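Local coordinates for novel antigen receptor (Ginglymostoma cirratum, PDB 4Q97), which probably recognises antigen as an antibody of the nurse shark immune system, and is represented here by its first constant domain, C1, at residues 27-32 and 82-87; 45-50 and 73-78. One frame throughout, in Å; residues are numbered along the deposited sequence.

Contact 1 of 2, residues 27-32 and 82-87; sequences RFVQLV and QEWSRG
Val-29 and Leu-31, on strand 28-38, reach across to the indole of Trp-84 in the loop between strands 71-80 and 89-96. The contact is wholly apolar, and no hydrogen bond or salt bridge joins the two segments. Val-29 sits over one face of the indole. Its CG1 lies 3.8 Å above the ring plane, offset toward the rim, and is 4.1 Å from CD2 of Trp-84. CG2 of Val-29 lies on the same side of the ring. The two side chains cross at about a right angle, and CG1 of Val-29 meets the indole face. Leu-31 comes in obliquely at the far end of the six-membered ring. Its CD2 is 4.0 Å from CZ3 of Trp-84 and 4.1 Å from CH2 of Trp-84. The tryptophan reaches both residues because its CG is anti to the backbone N (chi1 178°), which sends the indole from the loop toward the strand.

Backbone carbonyls of the loop bond outside the two segments. The carbonyl of Trp-84 is bonded to OG of Ser-109, near the C terminus. The carbonyl of Glu-83 meets the hydroxyls of Tyr-90 and Ser-88.

The two segments bury about 148 Å² between them, nearly all of it on Val-29, Leu-31 and Trp-84. Trp-84 packs the loop onto strand 28-38 near one end of the sandwich. With no directional bond across the contact, shape and apolar packing set the fit.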
loop_
_atom_site.group_PDB
_atom_site.type_symbol
_atom_site.label_atom_id
_atom_site.label_comp_id
_atom_site.label_asym_id
_atom_site.label_seq_id
_atom_site.Cartn_x
_atom_site.Cartn_y
_atom_site.Cartn_z
ATOM N N ARG A 27 -13.937 -12.320 -5.936
ATOM C CA ARG A 27 -14.023 -11.845 -7.321
ATOM C C ARG A 27 -13.560 -10.396 -7.510
ATOM O O ARG A 27 -14.241 -9.585 -8.137
ATOM C CB ARG A 27 -15.428 -12.079 -7.908
ATOM C CG ARG A 27 -15.951 -13.504 -7.750
ATOM C CD ARG A 27 -15.184 -14.501 -8.608
ATOM N NE ARG A 27 -14.905 -15.746 -7.892
ATOM C CZ ARG A 27 -15.631 -16.860 -7.980
ATOM N NH1 ARG A 27 -16.705 -16.911 -8.757
ATOM N NH2 ARG A 27 -15.279 -17.930 -7.281
ATOM N N PHE A 28 -12.395 -10.086 -6.950
ATOM C CA PHE A 28 -11.747 -8.800 -7.176
ATOM C C PHE A 28 -10.223 -8.940 -7.198
ATOM O O PHE A 28 -9.672 -10.026 -6.974
ATOM C CB PHE A 28 -12.238 -7.729 -6.176
ATOM C CG PHE A 28 -11.579 -7.785 -4.819
ATOM C CD1 PHE A 28 -10.542 -6.908 -4.499
ATOM C CD2 PHE A 28 -12.011 -8.687 -3.850
ATOM C CE1 PHE A 28 -9.937 -6.946 -3.251
ATOM C CE2 PHE A 28 -11.409 -8.728 -2.598
ATOM C CZ PHE A 28 -10.371 -7.856 -2.299
ATOM N N VAL A 29 -9.547 -7.839 -7.495
ATOM C CA VAL A 29 -8.101 -7.825 -7.566
ATOM C C VAL A 29 -7.689 -6.483 -6.990
ATOM O O VAL A 29 -8.307 -5.460 -7.288
ATOM C CB VAL A 29 -7.615 -8.067 -9.020
ATOM C CG1 VAL A 29 -7.129 -6.789 -9.685
ATOM C CG2 VAL A 29 -6.526 -9.125 -9.047
ATOM N N GLN A 30 -6.686 -6.500 -6.119
ATOM C CA GLN A 30 -6.286 -5.298 -5.392
ATOM C C GLN A 30 -5.047 -4.668 -6.013
ATOM O O GLN A 30 -4.015 -5.327 -6.199
ATOM C CB GLN A 30 -6.046 -5.613 -3.909
ATOM C CG GLN A 30 -5.890 -4.395 -3.004
ATOM C CD GLN A 30 -7.204 -3.891 -2.432
ATOM O OE1 GLN A 30 -8.290 -4.265 -2.900
ATOM N NE2 GLN A 30 -7.104 -3.039 -1.410
ATOM N N LEU A 31 -5.177 -3.388 -6.346
ATOM C CA LEU A 31 -4.066 -2.594 -6.845
ATOM C C LEU A 31 -3.727 -1.524 -5.828
ATOM O O LEU A 31 -4.618 -0.900 -5.254
ATOM C CB LEU A 31 -4.401 -1.948 -8.189
ATOM C CG LEU A 31 -4.759 -2.846 -9.370
ATOM C CD1 LEU A 31 -4.823 -2.011 -10.636
ATOM C CD2 LEU A 31 -3.763 -3.982 -9.541
ATOM N N VAL A 32 -2.433 -1.327 -5.602
ATOM C CA VAL A 32 -1.961 -0.312 -4.678
ATOM C C VAL A 32 -1.122 0.708 -5.438
ATOM O O VAL A 32 -0.098 0.368 -6.040
ATOM C CB VAL A 32 -1.133 -0.918 -3.521
ATOM C CG1 VAL A 32 -0.605 0.178 -2.602
ATOM C CG2 VAL A 32 -1.963 -1.912 -2.724
ATOM N N GLN A 82 -12.808 -10.134 -13.436
ATOM C CA GLN A 82 -13.267 -10.065 -14.816
ATOM C C GLN A 82 -12.458 -9.039 -15.605
ATOM O O GLN A 82 -11.870 -9.351 -16.646
ATOM C CB GLN A 82 -14.740 -9.650 -14.822
ATOM C CG GLN A 82 -15.549 -10.159 -15.998
ATOM C CD GLN A 82 -15.776 -11.658 -15.959
ATOM O OE1 GLN A 82 -15.704 -12.294 -14.904
ATOM N NE2 GLN A 82 -16.056 -12.232 -17.119
ATOM N N GLU A 83 -12.420 -7.822 -15.067
ATOM C CA GLU A 83 -11.807 -6.668 -15.715
ATOM C C GLU A 83 -10.277 -6.696 -15.715
ATOM O O GLU A 83 -9.638 -5.791 -16.250
ATOM C CB GLU A 83 -12.308 -5.392 -15.037
ATOM C CG GLU A 83 -13.765 -5.067 -15.324
ATOM C CD GLU A 83 -13.931 -4.221 -16.568
ATOM O OE1 GLU A 83 -14.545 -4.702 -17.547
ATOM O OE2 GLU A 83 -13.436 -3.074 -16.564
ATOM N N TRP A 84 -9.694 -7.737 -15.126
ATOM C CA TRP A 84 -8.244 -7.814 -14.976
ATOM C C TRP A 84 -7.525 -8.493 -16.147
ATOM O O TRP A 84 -6.437 -8.064 -16.517
ATOM C CB TRP A 84 -7.869 -8.448 -13.626
ATOM C CG TRP A 84 -6.385 -8.613 -13.386
ATOM C CD1 TRP A 84 -5.710 -9.791 -13.228
ATOM C CD2 TRP A 84 -5.400 -7.569 -13.279
ATOM N NE1 TRP A 84 -4.370 -9.551 -13.029
ATOM C CE2 TRP A 84 -4.150 -8.198 -13.058
ATOM C CE3 TRP A 84 -5.450 -6.167 -13.349
ATOM C CZ2 TRP A 84 -2.960 -7.472 -12.902
ATOM C CZ3 TRP A 84 -4.262 -5.446 -13.200
ATOM C CH2 TRP A 84 -3.036 -6.104 -12.976
ATOM N N SER A 85 -8.123 -9.527 -16.739
ATOM C CA SER A 85 -7.499 -10.188 -17.898
ATOM C C SER A 85 -8.112 -9.851 -19.259
ATOM O O SER A 85 -7.846 -10.534 -20.254
ATOM C CB SER A 85 -7.394 -11.704 -17.712
ATOM O OG SER A 85 -6.117 -12.057 -17.211
ATOM N N ARG A 86 -8.916 -8.789 -19.301
ATOM C CA ARG A 86 -9.339 -8.196 -20.569
ATOM C C ARG A 86 -8.142 -7.496 -21.216
ATOM O O ARG A 86 -8.301 -6.701 -22.148
ATOM C CB ARG A 86 -10.475 -7.195 -20.346
ATOM C CG ARG A 86 -11.807 -7.818 -19.965
ATOM C CD ARG A 86 -12.797 -6.755 -19.517
ATOM N NE ARG A 86 -13.699 -6.323 -20.585
ATOM C CZ ARG A 86 -14.940 -6.774 -20.746
ATOM N NH1 ARG A 86 -15.688 -6.321 -21.745
ATOM N NH2 ARG A 86 -15.438 -7.677 -19.910
ATOM N N GLY A 87 -6.946 -7.803 -20.712
ATOM C CA GLY A 87 -5.730 -7.101 -21.102
ATOM C C GLY A 87 -5.883 -5.620 -20.825
ATOM O O GLY A 87 -5.382 -4.788 -21.581
#

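Contact 2 of 2, residues 45-50 and 73-78; sequences VSWQKN and CASLLK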
loop_
_atom_site.group_PDB
_atom_site.type_symbol
_atom_site.label_atom_id
_atom_site.label_comp_id
_atom_site.label_asym_id
_atom_site.label_seq_id
_atom_site.Cartn_x
_atom_site.Cartn_y
_atom_site.Cartn_z
ATOM N N VAL A 45 -4.349 12.514 -6.769
ATOM C CA VAL A 45 -4.308 11.129 -7.253
ATOM C C VAL A 45 -5.509 10.843 -8.146
ATOM O O VAL A 45 -6.641 11.195 -7.810
ATOM C CB VAL A 45 -4.309 10.093 -6.101
ATOM C CG1 VAL A 45 -3.940 8.707 -6.620
ATOM C CG2 VAL A 45 -3.363 10.508 -4.989
ATOM N N SER A 46 -5.253 10.191 -9.275
ATOM C CA SER A 46 -6.313 9.805 -10.207
ATOM C C SER A 46 -5.983 8.499 -10.926
ATOM O O SER A 46 -4.852 8.285 -11.369
ATOM C CB SER A 46 -6.585 10.916 -11.220
ATOM O OG SER A 46 -5.402 11.267 -11.909
ATOM N N TRP A 47 -6.991 7.638 -11.028
ATOM C CA TRP A 47 -6.863 6.329 -11.646
ATOM C C TRP A 47 -7.442 6.325 -13.044
ATOM O O TRP A 47 -8.423 7.022 -13.318
ATOM C CB TRP A 47 -7.620 5.298 -10.822
ATOM C CG TRP A 47 -6.981 4.958 -9.528
ATOM C CD1 TRP A 47 -7.182 5.577 -8.329
ATOM C CD2 TRP A 47 -6.042 3.904 -9.289
ATOM N NE1 TRP A 47 -6.422 4.973 -7.354
ATOM C CE2 TRP A 47 -5.713 3.942 -7.917
ATOM C CE3 TRP A 47 -5.445 2.932 -10.101
ATOM C CZ2 TRP A 47 -4.810 3.041 -7.333
ATOM C CZ3 TRP A 47 -4.548 2.033 -9.518
ATOM C CH2 TRP A 47 -4.242 2.098 -8.147
ATOM N N GLN A 48 -6.834 5.523 -13.917
ATOM C CA GLN A 48 -7.350 5.286 -15.265
ATOM C C GLN A 48 -7.368 3.803 -15.608
ATOM O O GLN A 48 -6.574 3.023 -15.079
ATOM C CB GLN A 48 -6.525 6.023 -16.322
ATOM C CG GLN A 48 -6.912 7.475 -16.533
ATOM C CD GLN A 48 -5.833 8.444 -16.098
ATOM O OE1 GLN A 48 -5.546 9.413 -16.801
ATOM N NE2 GLN A 48 -5.221 8.188 -14.942
ATOM N N LYS A 49 -8.294 3.433 -16.488
ATOM C CA LYS A 49 -8.310 2.121 -17.122
ATOM C C LYS A 49 -8.290 2.298 -18.641
ATOM O O LYS A 49 -9.113 3.036 -19.192
ATOM C CB LYS A 49 -9.553 1.330 -16.704
ATOM C CG LYS A 49 -9.645 -0.053 -17.330
ATOM C CD LYS A 49 -11.063 -0.591 -17.270
ATOM C CE LYS A 49 -11.268 -1.682 -18.306
ATOM N NZ LYS A 49 -12.711 -1.900 -18.591
ATOM N N ASN A 50 -7.352 1.626 -19.307
ATOM C CA ASN A 50 -7.245 1.649 -20.775
ATOM C C ASN A 50 -7.374 3.036 -21.404
ATOM O O ASN A 50 -8.184 3.230 -22.314
ATOM C CB ASN A 50 -8.269 0.692 -21.409
ATOM C CG ASN A 50 -7.678 -0.662 -21.744
ATOM O OD1 ASN A 50 -7.092 -1.325 -20.894
ATOM N ND2 ASN A 50 -7.843 -1.085 -22.994
ATOM N N CYS A 73 1.673 7.772 1.297
ATOM C CA CYS A 73 0.286 7.350 1.368
ATOM C C CYS A 73 0.055 6.286 0.319
ATOM O O CYS A 73 0.899 6.080 -0.557
ATOM C CB CYS A 73 -0.675 8.533 1.202
ATOM S SG CYS A 73 -0.926 9.112 -0.486
ATOM N N ALA A 74 -1.075 5.596 0.421
ATOM C CA ALA A 74 -1.429 4.573 -0.551
ATOM C C ALA A 74 -2.820 4.847 -1.100
ATOM O O ALA A 74 -3.727 5.238 -0.355
ATOM C CB ALA A 74 -1.358 3.191 0.078
ATOM N N SER A 75 -2.975 4.668 -2.409
ATOM C CA SER A 75 -4.287 4.713 -3.036
ATOM C C SER A 75 -4.696 3.300 -3.432
ATOM O O SER A 75 -3.987 2.623 -4.185
ATOM C CB SER A 75 -4.299 5.644 -4.248
ATOM O OG SER A 75 -5.626 5.830 -4.713
ATOM N N LEU A 76 -5.845 2.869 -2.922
ATOM C CA LEU A 76 -6.285 1.484 -3.036
ATOM C C LEU A 76 -7.467 1.307 -3.980
ATOM O O LEU A 76 -8.541 1.864 -3.749
ATOM C CB LEU A 76 -6.656 0.952 -1.652
ATOM C CG LEU A 76 -5.484 0.624 -0.737
ATOM C CD1 LEU A 76 -5.899 0.650 0.727
ATOM C CD2 LEU A 76 -4.929 -0.733 -1.132
ATOM N N LEU A 77 -7.261 0.522 -5.034
ATOM C CA LEU A 77 -8.317 0.219 -5.985
ATOM C C LEU A 77 -8.595 -1.279 -6.043
ATOM O O LEU A 77 -7.677 -2.088 -6.233
ATOM C CB LEU A 77 -7.977 0.760 -7.378
ATOM C CG LEU A 77 -8.889 0.371 -8.554
ATOM C CD1 LEU A 77 -10.238 1.073 -8.489
ATOM C CD2 LEU A 77 -8.210 0.661 -9.882
ATOM N N LYS A 78 -9.866 -1.636 -5.858
ATOM C CA LYS A 78 -10.326 -2.998 -6.096
ATOM C C LYS A 78 -10.845 -3.045 -7.519
ATOM O O LYS A 78 -11.782 -2.316 -7.866
ATOM C CB LYS A 78 -11.458 -3.387 -5.145
ATOM C CG LYS A 78 -11.386 -2.778 -3.756
ATOM C CD LYS A 78 -12.607 -3.182 -2.950
ATOM C CE LYS A 78 -13.122 -2.036 -2.091
ATOM N NZ LYS A 78 -14.571 -2.208 -1.771
#
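OG of Ser-75 is held by two hydrogen bonds, one from the indole of Trp-47 and one with OG1 of Thr-60 on the adjacent strand 58-65. NE1 of Trp-47 donates to OG of Ser-75 over 2.9 Å, with an N-H...O angle of 158°. The serine oxygen lies close to the indole plane, so the bond is made at the ring edge. The hydroxyl is placed there by the first torsion of Ser-75, with OG anti to the backbone N. This buried indole N-H is therefore satisfied inside the core. The bond also limits rotation of the ring.

The face of the same indole is packed by Leu-77. Its CB makes a CH-pi contact, 3.9 Å from the centroid of the six-membered ring of Trp-47 and 9° off the ring normal. CD2 of Leu-77 follows over the same ring, 3.6 Å from CE3 of Trp-47. Trp-47 and Leu-77 run alongside each other, pointing opposite ways. Val-45 adds a smaller contact, with CG1 3.8 Å from OG of Ser-75. Phe-58 also meets the indole, its ring inclined to it, and Cys-33 touches it.

The strands face each other across the core and do not pair by backbone bonds. The axes of the two short strand segments come within 9.2 Å, and their N-to-C directions differ by 29°, so they run roughly parallel. Alternate residues turn inward: Val-45 and Trp-47 from one strand, Ser-75 and Leu-77 from the other. On the outer side of strand 71-80, Leu-76 packs on Leu-34 of the second subunit.

A core tryptophan next to the disulfide Cys-33 to Cys-92, between two antiparallel sheets, is the hallmark of the immunoglobulin beta-sandwich, here of the C1 set.

Overall arrangement
From the N terminus the chain passes strand 12-18 and the short helix 21-25, then enters strand 28-38, where contact 1 starts. It crosses to the other sheet at strand 44-49, where contact 2 starts. Strand 71-80 brings it back beside strand 28-38 and closes contact 2. The following loop, 82-87, closes contact 1, so the smaller loop of contact 2 lies within the larger one. Contact 2 joins the two sheets near the middle of the domain, and contact 1 lies at one end, about 12 Å away between centres. Backbone pairing of Leu-31 with Leu-77 and a salt bridge from Lys-49 to Glu-83 connect them.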